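Local coordinates for 3-hydroxyisobutyryl-CoA hydrolase (Mycobacterium thermoresistibile, PDB 4HDT), which probably hydrolyses 3-hydroxy-2-methylpropanoyl-CoA to free 3-hydroxy-2-methylpropanoate and coenzyme A, as a member of the crotonase (enoyl-CoA hydratase/isomerase) family, at residues 11-16 against 38-43; 96-101 against 287-292; 180-185 against 222-227. All coordinates share one frame; numbering follows the deposited sequence. Where two conformers were deposited one is given.

Contact 1 of 3, residues 11-16 against 38-43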
ATOM      1  N   VAL A  11       6.263   8.507 -16.425  1.00 14.30           N
ATOM      2  CA  VAL A  11       7.399   7.823 -15.732  1.00 14.23           C
ATOM      3  C   VAL A  11       8.653   8.186 -16.526  1.00 15.10           C
ATOM      4  O   VAL A  11       8.727   7.893 -17.738  1.00 15.56           O
ATOM      5  CB  VAL A  11       7.276   6.294 -15.705  1.00 13.55           C
ATOM      6  CG1 VAL A  11       8.484   5.663 -15.017  1.00 13.54           C
ATOM      7  CG2 VAL A  11       5.989   5.854 -15.073  1.00 12.90           C
ATOM      8  N   LEU A  12       9.629   8.798 -15.865  1.00 15.26           N
ATOM      9  CA  LEU A  12      10.916   9.055 -16.484  1.00 16.27           C
ATOM     10  C   LEU A  12      11.820   7.826 -16.342  1.00 16.30           C
ATOM     11  O   LEU A  12      11.939   7.249 -15.265  1.00 15.64           O
ATOM     12  CB  LEU A  12      11.588  10.320 -15.923  1.00 16.86           C
ATOM     13  CG  LEU A  12      10.789  11.614 -15.959  1.00 17.57           C
ATOM     14  CD1 LEU A  12      11.426  12.634 -15.013  1.00 18.01           C
ATOM     15  CD2 LEU A  12      10.764  12.159 -17.377  1.00 18.19           C
ATOM     16  N   VAL A  13      12.426   7.425 -17.464  1.00 17.26           N
ATOM     17  CA  VAL A  13      13.242   6.214 -17.517  1.00 17.87           C
ATOM     18  C   VAL A  13      14.649   6.520 -18.017  1.00 19.56           C
ATOM     19  O   VAL A  13      14.826   7.232 -19.024  1.00 19.64           O
ATOM     20  CB  VAL A  13      12.613   5.158 -18.451  1.00 17.76           C
ATOM     21  CG1 VAL A  13      13.478   3.891 -18.532  1.00 18.16           C
ATOM     22  CG2 VAL A  13      11.167   4.877 -18.064  1.00 17.22           C
ATOM     23  N   ASN A  14      15.648   5.977 -17.329  1.00 20.78           N
ATOM     24  CA  ASN A  14      17.017   6.062 -17.792  1.00 23.29           C
ATOM     25  C   ASN A  14      17.807   4.926 -17.158  1.00 23.34           C
ATOM     26  O   ASN A  14      17.328   4.251 -16.258  1.00 22.29           O
ATOM     27  CB  ASN A  14      17.638   7.408 -17.432  1.00 25.02           C
ATOM     28  CG  ASN A  14      18.916   7.719 -18.226  1.00 28.40           C
ATOM     29  OD1 ASN A  14      19.226   7.094 -19.264  1.00 28.65           O
ATOM     30  ND2 ASN A  14      19.663   8.721 -17.745  1.00 30.63           N
ATOM     31  N   VAL A  15      18.990   4.690 -17.691  1.00 24.50           N
ATOM     32  CA  VAL A  15      19.947   3.797 -17.087  1.00 24.54           C
ATOM     33  C   VAL A  15      21.233   4.587 -16.905  1.00 25.78           C
ATOM     34  O   VAL A  15      21.745   5.241 -17.840  1.00 26.51           O
ATOM     35  CB  VAL A  15      20.166   2.527 -17.917  1.00 24.67           C
ATOM     36  CG1 VAL A  15      21.105   1.572 -17.189  1.00 24.94           C
ATOM     37  CG2 VAL A  15      18.847   1.849 -18.234  1.00 24.52           C
ATOM     38  N   GLU A  16      21.730   4.563 -15.680  1.00 25.53           N
ATOM     39  CA  GLU A  16      22.945   5.266 -15.328  1.00 26.90           C
ATOM     40  C   GLU A  16      23.742   4.495 -14.268  1.00 26.22           C
ATOM     41  O   GLU A  16      23.182   4.030 -13.268  1.00 23.69           O
ATOM     42  CB  GLU A  16      22.592   6.643 -14.821  1.00 29.01           C
ATOM     43  CG  GLU A  16      23.727   7.616 -14.989  1.00 31.87           C
ATOM     44  CD  GLU A  16      23.319   9.027 -14.677  1.00 33.40           C
ATOM     45  OE1 GLU A  16      22.804   9.264 -13.575  1.00 34.83           O
ATOM     46  OE2 GLU A  16      23.533   9.896 -15.541  1.00 36.84           O
ATOM     47  N   VAL A  38       1.947   2.159 -14.613  1.00 10.85           N
ATOM     48  CA  VAL A  38       2.080   0.727 -14.266  1.00 10.77           C
ATOM     49  C   VAL A  38       2.654  -0.086 -15.426  1.00 11.39           C
ATOM     50  O   VAL A  38       3.611  -0.849 -15.251  1.00 11.13           O
ATOM     51  CB  VAL A  38       0.722   0.184 -13.755  1.00 10.48           C
ATOM     52  CG1 VAL A  38       0.653  -1.324 -13.786  1.00 10.61           C
ATOM     53  CG2 VAL A  38       0.436   0.748 -12.366  1.00 10.14           C
ATOM     54  N   THR A  39       2.121   0.086 -16.643  1.00 12.20           N
ATOM     55  CA  THR A  39       2.635  -0.717 -17.754  1.00 13.09           C
ATOM     56  C   THR A  39       4.076  -0.341 -18.159  1.00 13.19           C
ATOM     57  O   THR A  39       4.858  -1.194 -18.524  1.00 13.18           O
ATOM     58  CB  THR A  39       1.657  -0.662 -18.943  1.00 13.89           C
ATOM     59  OG1 THR A  39       1.430   0.692 -19.297  1.00 15.09           O
ATOM     60  CG2 THR A  39       0.378  -1.257 -18.578  1.00 14.04           C
ATOM     61  N   THR A  40       4.440   0.940 -18.063  1.00 13.28           N
ATOM     62  CA  THR A  40       5.814   1.359 -18.288  1.00 13.62           C
ATOM     63  C   THR A  40       6.776   0.672 -17.299  1.00 13.19           C
ATOM     64  O   THR A  40       7.813   0.118 -17.684  1.00 13.43           O
ATOM     65  CB  THR A  40       5.948   2.891 -18.210  1.00 14.04           C
ATOM     66  OG1 THR A  40       5.232   3.456 -19.320  1.00 14.32           O
ATOM     67  CG2 THR A  40       7.413   3.324 -18.307  1.00 14.40           C
ATOM     68  N   MET A  41       6.436   0.720 -16.018  1.00 12.56           N
ATOM     69  CA  MET A  41       7.288   0.096 -15.003  1.00 12.53           C
ATOM     70  C   MET A  41       7.444  -1.382 -15.309  1.00 12.43           C
ATOM     71  O   MET A  41       8.542  -1.910 -15.272  1.00 12.41           O
ATOM     72  CB  MET A  41       6.734   0.268 -13.595  1.00 12.60           C
ATOM     73  CG  MET A  41       6.848   1.690 -13.082  1.00 13.29           C
ATOM     74  SD  MET A  41       6.214   1.898 -11.392  1.00 14.45           S
ATOM     75  CE  MET A  41       7.319   0.875 -10.455  1.00 14.68           C
ATOM     76  N   ALA A  42       6.324  -2.027 -15.581  1.00 12.22           N
ATOM     77  CA  ALA A  42       6.326  -3.477 -15.788  1.00 12.43           C
ATOM     78  C   ALA A  42       7.185  -3.840 -16.987  1.00 13.28           C
ATOM     79  O   ALA A  42       7.958  -4.829 -16.950  1.00 13.10           O
ATOM     80  CB  ALA A  42       4.920  -4.000 -15.984  1.00 12.43           C
ATOM     81  N   GLU A  43       7.041  -3.094 -18.084  1.00 14.22           N
ATOM     82  CA  GLU A  43       7.771  -3.424 -19.272  1.00 15.58           C
ATOM     83  C   GLU A  43       9.285  -3.231 -19.069  1.00 15.40           C
ATOM     84  O   GLU A  43      10.073  -4.024 -19.580  1.00 15.91           O
ATOM     85  CB  GLU A  43       7.208  -2.605 -20.450  1.00 17.00           C
ATOM     86  CG  GLU A  43       7.794  -2.943 -21.799  1.00 19.34           C
ATOM     87  CD  GLU A  43       9.130  -2.288 -22.079  1.00 20.83           C
ATOM     88  OE1 GLU A  43       9.433  -1.188 -21.560  1.00 23.02           O
ATOM     89  OE2 GLU A  43       9.874  -2.856 -22.894  1.00 24.04           O
TER
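Val11 and Val13, two residues apart on strand 11-16, both meet a single methyl group of helix 35-49, CG2 of Thr40. Thr40 CG2 lies 4.0 Å from Val11 CB and 4.1 Å from Val13 CG2, so the methyl sits against two valines of the same strand face. The side chains of Val11 and Thr40 run past each other in opposite directions, with Val11 CG1 a second point of approach, whereas Val13 comes to the threonine at a slant. These are purely apolar contacts. Strand 11-16 is an outermost strand of the mixed sheet of the crotonase fold, hydrogen-bonded through Leu12 and Asn14 to strand 19-24, and helix 35-49 packs on one face of that sheet. Met37, Arg44 and Trp48 of the same helix continue the cover over Val11 and Val13.

The polar half of Thr40 is used within its own helix. With CG2 anti to the backbone N and OG1 beside it (chi1 -67°), the hydroxyl is hydrogen-bonded to the carbonyl O of Gly36, one turn earlier, while the methyl is directed at the strand.

Contact 2 of 3, residues 96-101 against 287-292. With ZN (zinc ion), chain B.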
ATOM      1  N   ARG A  96       0.078  -7.814 -10.956  1.00  9.98           N
ATOM      2  CA  ARG A  96       1.183  -8.521 -11.563  1.00 10.47           C
ATOM      3  C   ARG A  96       2.539  -7.797 -11.405  1.00  9.97           C
ATOM      4  O   ARG A  96       3.571  -8.432 -11.139  1.00 10.10           O
ATOM      5  CB  ARG A  96       0.857  -8.816 -13.044  1.00 11.44           C
ATOM      6  CG  ARG A  96      -0.146  -9.972 -13.198  1.00 12.60           C
ATOM      7  CD  ARG A  96      -0.859 -10.000 -14.567  1.00 13.86           C
ATOM      8  NE  ARG A  96       0.054 -10.049 -15.680  1.00 14.91           N
ATOM      9  CZ  ARG A  96       0.515 -11.167 -16.259  1.00 16.27           C
ATOM     10  NH1 ARG A  96       0.162 -12.368 -15.802  1.00 17.15           N
ATOM     11  NH2 ARG A  96       1.353 -11.099 -17.296  1.00 17.80           N
ATOM     12  N   LEU A  97       2.528  -6.479 -11.529  1.00  9.54           N
ATOM     13  CA  LEU A  97       3.711  -5.684 -11.290  1.00  9.37           C
ATOM     14  C   LEU A  97       4.152  -5.804  -9.828  1.00  9.02           C
ATOM     15  O   LEU A  97       5.349  -5.980  -9.551  1.00  9.39           O
ATOM     16  CB  LEU A  97       3.459  -4.208 -11.646  1.00  9.29           C
ATOM     17  CG  LEU A  97       4.517  -3.168 -11.177  1.00  9.22           C
ATOM     18  CD1 LEU A  97       5.864  -3.419 -11.818  1.00  9.69           C
ATOM     19  CD2 LEU A  97       4.049  -1.729 -11.440  1.00  9.29           C
ATOM     20  N   ASN A  98       3.197  -5.676  -8.908  1.00  8.68           N
ATOM     21  CA  ASN A  98       3.522  -5.806  -7.445  1.00  8.26           C
ATOM     22  C   ASN A  98       4.242  -7.130  -7.157  1.00  8.48           C
ATOM     23  O   ASN A  98       5.279  -7.173  -6.478  1.00  8.33           O
ATOM     24  CB  ASN A  98       2.252  -5.687  -6.560  1.00  8.17           C
ATOM     25  CG  ASN A  98       1.449  -4.405  -6.766  1.00  8.09           C
ATOM     26  OD1 ASN A  98       0.198  -4.450  -6.769  1.00  8.25           O
ATOM     27  ND2 ASN A  98       2.121  -3.273  -6.886  1.00  8.06           N
ATOM     28  N   ALA A  99       3.699  -8.214  -7.692  1.00  8.49           N
ATOM     29  CA  ALA A  99       4.292  -9.551  -7.550  1.00  8.83           C
ATOM     30  C   ALA A  99       5.654  -9.650  -8.170  1.00  9.12           C
ATOM     31  O   ALA A  99       6.592 -10.228  -7.592  1.00  9.21           O
ATOM     32  CB  ALA A  99       3.355 -10.589  -8.105  1.00  9.13           C
ATOM     33  N   HIS A 100       5.804  -9.078  -9.360  1.00  9.31           N
ATOM     34  CA  HIS A 100       7.107  -9.088  -9.990  1.00  9.87           C
ATOM     35  C   HIS A 100       8.188  -8.349  -9.229  1.00  9.74           C
ATOM     36  O   HIS A 100       9.280  -8.842  -9.071  1.00 10.27           O
ATOM     37  CB  HIS A 100       7.072  -8.570 -11.411  1.00 10.25           C
ATOM     38  CG  HIS A 100       8.202  -9.127 -12.227  1.00 10.95           C
ATOM     39  ND1 HIS A 100       8.569  -8.606 -13.448  1.00 11.57           N
ATOM     40  CD2 HIS A 100       9.040 -10.171 -11.996  1.00 11.42           C
ATOM     41  CE1 HIS A 100       9.572  -9.316 -13.938  1.00 12.15           C
ATOM     42  NE2 HIS A 100       9.870 -10.273 -13.076  1.00 11.98           N
ATOM     43  N   ILE A 101       7.864  -7.203  -8.681  1.00  9.56           N
ATOM     44  CA  ILE A 101       8.807  -6.497  -7.786  1.00  9.35           C
ATOM     45  C   ILE A 101       9.169  -7.374  -6.610  1.00  9.47           C
ATOM     46  O   ILE A 101      10.354  -7.478  -6.241  1.00  9.39           O
ATOM     47  CB  ILE A 101       8.201  -5.159  -7.299  1.00  8.94           C
ATOM     48  CG1 ILE A 101       7.921  -4.212  -8.495  1.00  9.08           C
ATOM     49  CG2 ILE A 101       9.142  -4.492  -6.301  1.00  8.83           C
ATOM     50  CD1 ILE A 101       6.898  -3.114  -8.167  1.00  8.76           C
ATOM     51  N   ASP A 287      -0.690 -15.672  -4.250  1.00 14.74           N
ATOM     52  CA  ASP A 287      -1.957 -16.130  -3.715  1.00 15.39           C
ATOM     53  C   ASP A 287      -2.701 -15.037  -2.962  1.00 13.97           C
ATOM     54  O   ASP A 287      -3.935 -14.933  -3.028  1.00 14.15           O
ATOM     55  CB  ASP A 287      -1.766 -17.333  -2.812  1.00 17.04           C
ATOM     56  CG  ASP A 287      -1.339 -18.577  -3.561  1.00 18.69           C
ATOM     57  OD1 ASP A 287      -1.289 -18.564  -4.816  1.00 19.70           O
ATOM     58  OD2 ASP A 287      -1.007 -19.544  -2.832  1.00 21.36           O
ATOM     59  N   THR A 288      -1.964 -14.186  -2.270  1.00 12.70           N
ATOM     60  CA  THR A 288      -2.564 -13.082  -1.553  1.00 12.01           C
ATOM     61  C   THR A 288      -3.163 -12.070  -2.527  1.00 11.38           C
ATOM     62  O   THR A 288      -4.288 -11.560  -2.340  1.00 10.96           O
ATOM     63  CB  THR A 288      -1.540 -12.417  -0.611  1.00 11.83           C
ATOM     64  OG1 THR A 288      -0.962 -13.410   0.250  1.00 12.61           O
ATOM     65  CG2 THR A 288      -2.171 -11.376   0.247  1.00 11.62           C
ATOM     66  N   LEU A 289      -2.402 -11.734  -3.550  1.00 11.01           N
ATOM     67  CA  LEU A 289      -2.914 -10.815  -4.586  1.00 11.11           C
ATOM     68  C   LEU A 289      -4.146 -11.394  -5.272  1.00 11.98           C
ATOM     69  O   LEU A 289      -5.001 -10.657  -5.706  1.00 11.60           O
ATOM     70  CB  LEU A 289      -1.827 -10.509  -5.621  1.00 10.84           C
ATOM     71  CG  LEU A 289      -0.703  -9.611  -5.064  1.00 10.26           C
ATOM     72  CD1 LEU A 289       0.578  -9.680  -5.894  1.00 10.16           C
ATOM     73  CD2 LEU A 289      -1.186  -8.194  -4.976  1.00  9.86           C
ATOM     74  N   ARG A 290      -4.210 -12.716  -5.447  1.00 13.17           N
ATOM     75  CA  ARG A 290      -5.414 -13.314  -6.059  1.00 14.44           C
ATOM     76  C   ARG A 290      -6.660 -13.044  -5.218  1.00 13.81           C
ATOM     77  O   ARG A 290      -7.723 -12.797  -5.757  1.00 14.02           O
ATOM     78  CB  ARG A 290      -5.292 -14.834  -6.186  1.00 16.67           C
ATOM     79  CG  ARG A 290      -4.289 -15.332  -7.159  1.00 19.31           C
ATOM     80  CD  ARG A 290      -4.346 -16.874  -7.124  1.00 21.90           C
ATOM     81  NE  ARG A 290      -3.020 -17.475  -7.049  1.00 24.61           N
ATOM     82  CZ  ARG A 290      -2.288 -17.783  -8.113  1.00 26.23           C
ATOM     83  NH1 ARG A 290      -2.727 -17.571  -9.363  1.00 27.46           N
ATOM     84  NH2 ARG A 290      -1.087 -18.282  -7.927  1.00 28.65           N
ATOM     85  N   GLN A 291      -6.512 -13.111  -3.896  1.00 13.04           N
ATOM     86  CA  GLN A 291      -7.588 -12.817  -2.973  1.00 12.87           C
ATOM     87  C   GLN A 291      -7.942 -11.343  -3.059  1.00 12.01           C
ATOM     88  O   GLN A 291      -9.116 -10.968  -3.149  1.00 12.02           O
ATOM     89  CB  GLN A 291      -7.194 -13.189  -1.550  1.00 13.12           C
ATOM     90  CG  GLN A 291      -8.232 -12.903  -0.476  1.00 13.65           C
ATOM     91  CD  GLN A 291      -7.839 -13.597   0.816  1.00 14.19           C
ATOM     92  OE1 GLN A 291      -8.152 -14.784   1.013  1.00 15.93           O
ATOM     93  NE2 GLN A 291      -7.120 -12.902   1.649  1.00 14.27           N
ATOM     94  N   GLU A 292      -6.926 -10.501  -3.039  1.00 11.03           N
ATOM     95  CA  GLU A 292      -7.156  -9.072  -3.109  1.00 10.37           C
ATOM     96  C   GLU A 292      -7.886  -8.704  -4.405  1.00 10.57           C
ATOM     97  O   GLU A 292      -8.723  -7.798  -4.442  1.00 10.30           O
ATOM     98  CB  GLU A 292      -5.834  -8.308  -3.034  1.00  9.95           C
ATOM     99  CG  GLU A 292      -5.179  -8.274  -1.646  1.00  9.65           C
ATOM    100  CD  GLU A 292      -3.829  -7.574  -1.611  1.00  9.44           C
ATOM    101  OE1 GLU A 292      -3.426  -6.992  -2.630  1.00  9.08           O
ATOM    102  OE2 GLU A 292      -3.155  -7.610  -0.550  1.00  9.17           O
TER
HETATM  103 ZN    ZN B 400      11.017 -12.004 -13.303  1.00 15.35          ZN
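Between segments 96-101 and 287-292 the nearest CA atoms are those of Ala99 and Leu289, 7.9 Å apart. Both residues have their CB directed at the opposing helix, and the contact is made by one branch of the leucine: Leu289 CD1 comes to 3.7 Å from Ala99 CB and also lies near the backbone N of Ala99. The small alanine lets the leucine methyl reach the helix backbone itself. The other branch, Leu289 CD2, approaches Asn98 OD1 at 4.4 Å, a loose apolar-to-polar contact beside the main one. Leu346 and Phe348, from the C-terminal segment, pack on Leu289 and Ala99 respectively.

Next to Ala99 in sequence, His100 turns to another side of helix 85-103. Its CG is anti to the backbone N (chi1 -155°), and His100 NE2 binds a zinc ion at 2.1 Å; Glu49 and Glu351 complete the protein ligands of this site. The ring of Tyr104 meets that of His100 edge-to-face. On the other helix, Arg290 grips Asp287 side-on, NE and NH2 both donating to OD1, with Arg290 NE 3.0 Å from Asp287 OD1. The oxygen lies close to the guanidinium plane, which should restrain the rotation of the guanidinium.

No hydrogen bond or salt bridge joins the two segments; their main contact is apolar, while ionic and metal bonds are made within one helix or to other parts of the chain. Through Glu351 the zinc ties the end of the modelled chain to helix 85-103, the helix on which Leu289 of helix 285-299 packs.

Contact 3 of 3, residues 180-185 against 222-227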
ATOM      1  N   ALA A 180       7.300   2.274   9.777  1.00 10.52           N
ATOM      2  CA  ALA A 180       7.315   1.389   8.595  1.00 10.04           C
ATOM      3  C   ALA A 180       8.368   0.305   8.720  1.00 10.11           C
ATOM      4  O   ALA A 180       8.122  -0.857   8.318  1.00 10.19           O
ATOM      5  CB  ALA A 180       7.525   2.207   7.325  1.00  9.97           C
ATOM      6  N   ILE A 181       9.533   0.644   9.251  1.00 10.46           N
ATOM      7  CA  ILE A 181      10.583  -0.366   9.448  1.00 10.81           C
ATOM      8  C   ILE A 181      10.109  -1.382  10.499  1.00 11.11           C
ATOM      9  O   ILE A 181      10.245  -2.606  10.313  1.00 10.71           O
ATOM     10  CB  ILE A 181      11.912   0.296   9.825  1.00 11.26           C
ATOM     11  CG1 ILE A 181      12.396   1.154   8.632  1.00 11.35           C
ATOM     12  CG2 ILE A 181      12.962  -0.739  10.227  1.00 11.80           C
ATOM     13  CD1 ILE A 181      13.572   2.054   8.985  1.00 12.02           C
ATOM     14  N   VAL A 182       9.527  -0.906  11.600  1.00 11.30           N
ATOM     15  CA  VAL A 182       9.003  -1.828  12.620  1.00 11.71           C
ATOM     16  C   VAL A 182       7.929  -2.789  12.029  1.00 11.54           C
ATOM     17  O   VAL A 182       7.898  -3.975  12.349  1.00 11.41           O
ATOM     18  CB  VAL A 182       8.452  -1.002  13.832  1.00 12.27           C
ATOM     19  CG1 VAL A 182       7.468  -1.814  14.665  1.00 12.71           C
ATOM     20  CG2 VAL A 182       9.611  -0.447  14.638  1.00 12.96           C
ATOM     21  N   MET A 183       7.115  -2.268  11.111  1.00 11.52           N
ATOM     22  CA  MET A 183       6.029  -3.086  10.588  0.70 11.77           C
ATOM     23  C   MET A 183       6.443  -3.981   9.423  1.00 11.04           C
ATOM     24  O   MET A 183       5.635  -4.781   8.983  1.00 10.99           O
ATOM     25  CB  MET A 183       4.803  -2.249  10.252  0.70 12.81           C
ATOM     26  CG  MET A 183       3.923  -1.997  11.494  0.70 13.68           C
ATOM     27  SD  MET A 183       2.257  -1.525  10.973  0.70 16.67           S
ATOM     28  CE  MET A 183       2.824  -0.030  10.216  0.70 14.81           C
ATOM     29  N   GLY A 184       7.696  -3.880   8.969  1.00 10.62           N
ATOM     30  CA  GLY A 184       8.152  -4.738   7.882  1.00 10.07           C
ATOM     31  C   GLY A 184       7.815  -4.215   6.518  1.00  9.65           C
ATOM     32  O   GLY A 184       7.882  -4.945   5.539  1.00 10.02           O
ATOM     33  N   PHE A 185       7.509  -2.914   6.457  1.00  9.04           N
ATOM     34  CA  PHE A 185       7.204  -2.239   5.158  1.00  8.89           C
ATOM     35  C   PHE A 185       8.446  -1.591   4.540  1.00  8.90           C
ATOM     36  O   PHE A 185       8.440  -1.148   3.388  1.00  8.63           O
ATOM     37  CB  PHE A 185       6.133  -1.153   5.341  1.00  8.65           C
ATOM     38  CG  PHE A 185       4.705  -1.651   5.404  1.00  8.74           C
ATOM     39  CD1 PHE A 185       4.294  -2.562   6.369  1.00  9.08           C
ATOM     40  CD2 PHE A 185       3.737  -1.175   4.531  1.00  8.79           C
ATOM     41  CE1 PHE A 185       2.988  -2.997   6.466  1.00  9.17           C
ATOM     42  CE2 PHE A 185       2.407  -1.614   4.621  1.00  9.04           C
ATOM     43  CZ  PHE A 185       2.015  -2.517   5.603  1.00  9.25           C
ATOM     44  N   PRO A 222       6.728   5.605  17.266  1.00 18.43           N
ATOM     45  CA  PRO A 222       5.567   5.740  18.138  1.00 18.83           C
ATOM     46  C   PRO A 222       4.611   4.572  18.022  1.00 18.10           C
ATOM     47  O   PRO A 222       3.974   4.184  18.985  1.00 18.73           O
ATOM     48  CB  PRO A 222       4.905   7.036  17.646  1.00 20.09           C
ATOM     49  CG  PRO A 222       5.897   7.701  16.770  1.00 20.47           C
ATOM     50  CD  PRO A 222       6.766   6.644  16.219  1.00 19.38           C
ATOM     51  N   LEU A 223       4.511   3.952  16.844  1.00 17.62           N
ATOM     52  CA  LEU A 223       3.647   2.809  16.755  1.00 18.05           C
ATOM     53  C   LEU A 223       4.102   1.655  17.648  1.00 18.17           C
ATOM     54  O   LEU A 223       3.285   0.980  18.294  1.00 19.26           O
ATOM     55  CB  LEU A 223       3.515   2.349  15.281  1.00 18.71           C
ATOM     56  CG  LEU A 223       2.180   1.796  14.863  1.00 19.73           C
ATOM     57  CD1 LEU A 223       1.024   2.664  15.300  1.00 21.21           C
ATOM     58  CD2 LEU A 223       2.185   1.702  13.333  1.00 19.17           C
ATOM     59  N   ALA A 224       5.404   1.374  17.671  1.00 17.42           N
ATOM     60  CA  ALA A 224       5.962   0.356  18.544  1.00 17.60           C
ATOM     61  C   ALA A 224       5.620   0.616  20.010  1.00 18.18           C
ATOM     62  O   ALA A 224       5.327  -0.311  20.740  1.00 17.79           O
ATOM     63  CB  ALA A 224       7.466   0.218  18.369  1.00 18.00           C
ATOM     64  N   GLU A 225       5.671   1.868  20.421  1.00 18.35           N
ATOM     65  CA  GLU A 225       5.295   2.200  21.799  1.00 20.34           C
ATOM     66  C   GLU A 225       3.810   1.980  22.104  1.00 20.28           C
ATOM     67  O   GLU A 225       3.458   1.863  23.288  1.00 22.09           O
ATOM     68  CB  GLU A 225       5.668   3.646  22.091  1.00 21.58           C
ATOM     69  CG  GLU A 225       7.167   3.870  22.017  1.00 23.96           C
ATOM     70  CD  GLU A 225       7.600   5.218  22.568  1.00 27.21           C
ATOM     71  OE1 GLU A 225       6.745   5.953  23.098  1.00 30.12           O
ATOM     72  OE2 GLU A 225       8.810   5.538  22.471  1.00 28.99           O
ATOM     73  N   GLN A 226       2.948   1.985  21.087  1.00 19.23           N
ATOM     74  CA  GLN A 226       1.505   1.755  21.263  1.00 19.03           C
ATOM     75  C   GLN A 226       1.140   0.281  21.223  1.00 18.07           C
ATOM     76  O   GLN A 226      -0.039  -0.036  21.297  1.00 17.56           O
ATOM     77  CB  GLN A 226       0.678   2.453  20.185  1.00 20.02           C
ATOM     78  CG  GLN A 226       0.985   3.915  19.961  1.00 21.85           C
ATOM     79  CD  GLN A 226       1.218   4.674  21.224  1.00 24.56           C
ATOM     80  OE1 GLN A 226       0.362   4.695  22.123  1.00 28.68           O
ATOM     81  NE2 GLN A 226       2.375   5.335  21.317  1.00 26.44           N
ATOM     82  N   ARG A 227       2.114  -0.611  21.026  1.00 17.37           N
ATOM     83  CA  ARG A 227       1.767  -2.019  20.795  1.00 17.28           C
ATOM     84  C   ARG A 227       0.947  -2.687  21.911  1.00 17.38           C
ATOM     85  O   ARG A 227       0.147  -3.579  21.650  1.00 16.61           O
ATOM     86  CB  ARG A 227       3.004  -2.883  20.535  1.00 18.09           C
ATOM     87  CG  ARG A 227       2.577  -4.279  20.074  1.00 19.13           C
ATOM     88  CD  ARG A 227       3.708  -5.054  19.511  1.00 20.27           C
ATOM     89  NE  ARG A 227       3.444  -6.486  19.519  1.00 20.09           N
ATOM     90  CZ  ARG A 227       4.357  -7.379  19.190  1.00 20.57           C
ATOM     91  NH1 ARG A 227       5.578  -6.965  18.848  1.00 21.50           N
ATOM     92  NH2 ARG A 227       4.061  -8.663  19.234  1.00 19.68           N
TER
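Bent at its third torsion (chi3 -64°), the side chain of Met183 carries its terminal CE to Leu223 although its CB does not point directly at the other segment; this holds for the conformer described, Met183 having been modelled in two. Leu223, with chi1 at -145°, away from a staggered value, puts CD2 3.6 Å from Met183 CE. Met183 lies in the last turn before the Schellman motif formed at Gly184, whose phi is positive: Phe185 N bonds to Ala180 O and Gly184 N to Ile181 O. Residues 222-225 form a short, weakly bonded helix on the other side.

The two side chains cross at about a right angle, with Met183 SD 4.0 Å from Leu223 CD2. Beside them, nearer the surface, Val182 CG1 lies 4.2 Å from Ala224 CB, a second apolar contact. Leu164 of helix 164-171 packs on both Val182 and Met183, and His167 of that helix touches Leu223. A polar link from helix 177-183 runs alongside, since Leu223 N is hydrogen-bonded to Asp179 OD1.

Within 222-227, Gln226 folds back on its own turn: Gln226 NE2 donates to Pro222 O at 3.1 Å, tilted 26° from the carbonyl plane, while Gln226 OE1 accepts from Trp229 NE1.

Contacts 1 and 2 are neighbours, their centres 19 Å apart, and they meet through Leu97: Leu97 CD2 lies 3.9 Å from Val38 O and 4.0 Å from Met41 CB. Helix 85-103 therefore lies against helix 35-49 as well as helix 285-299. Helices 35-49 and 85-103 share a zinc site, since Glu49 and His100 bind one ion; His35, at the other end of helix 35-49, binds a different zinc with Glu86. Contact 3 stands apart, on the opposite side of the chain's centre from contact 1 and away from the annotated sites. Its nearest atoms are about 10 Å from contact 2, inside whose chain loop it is nested.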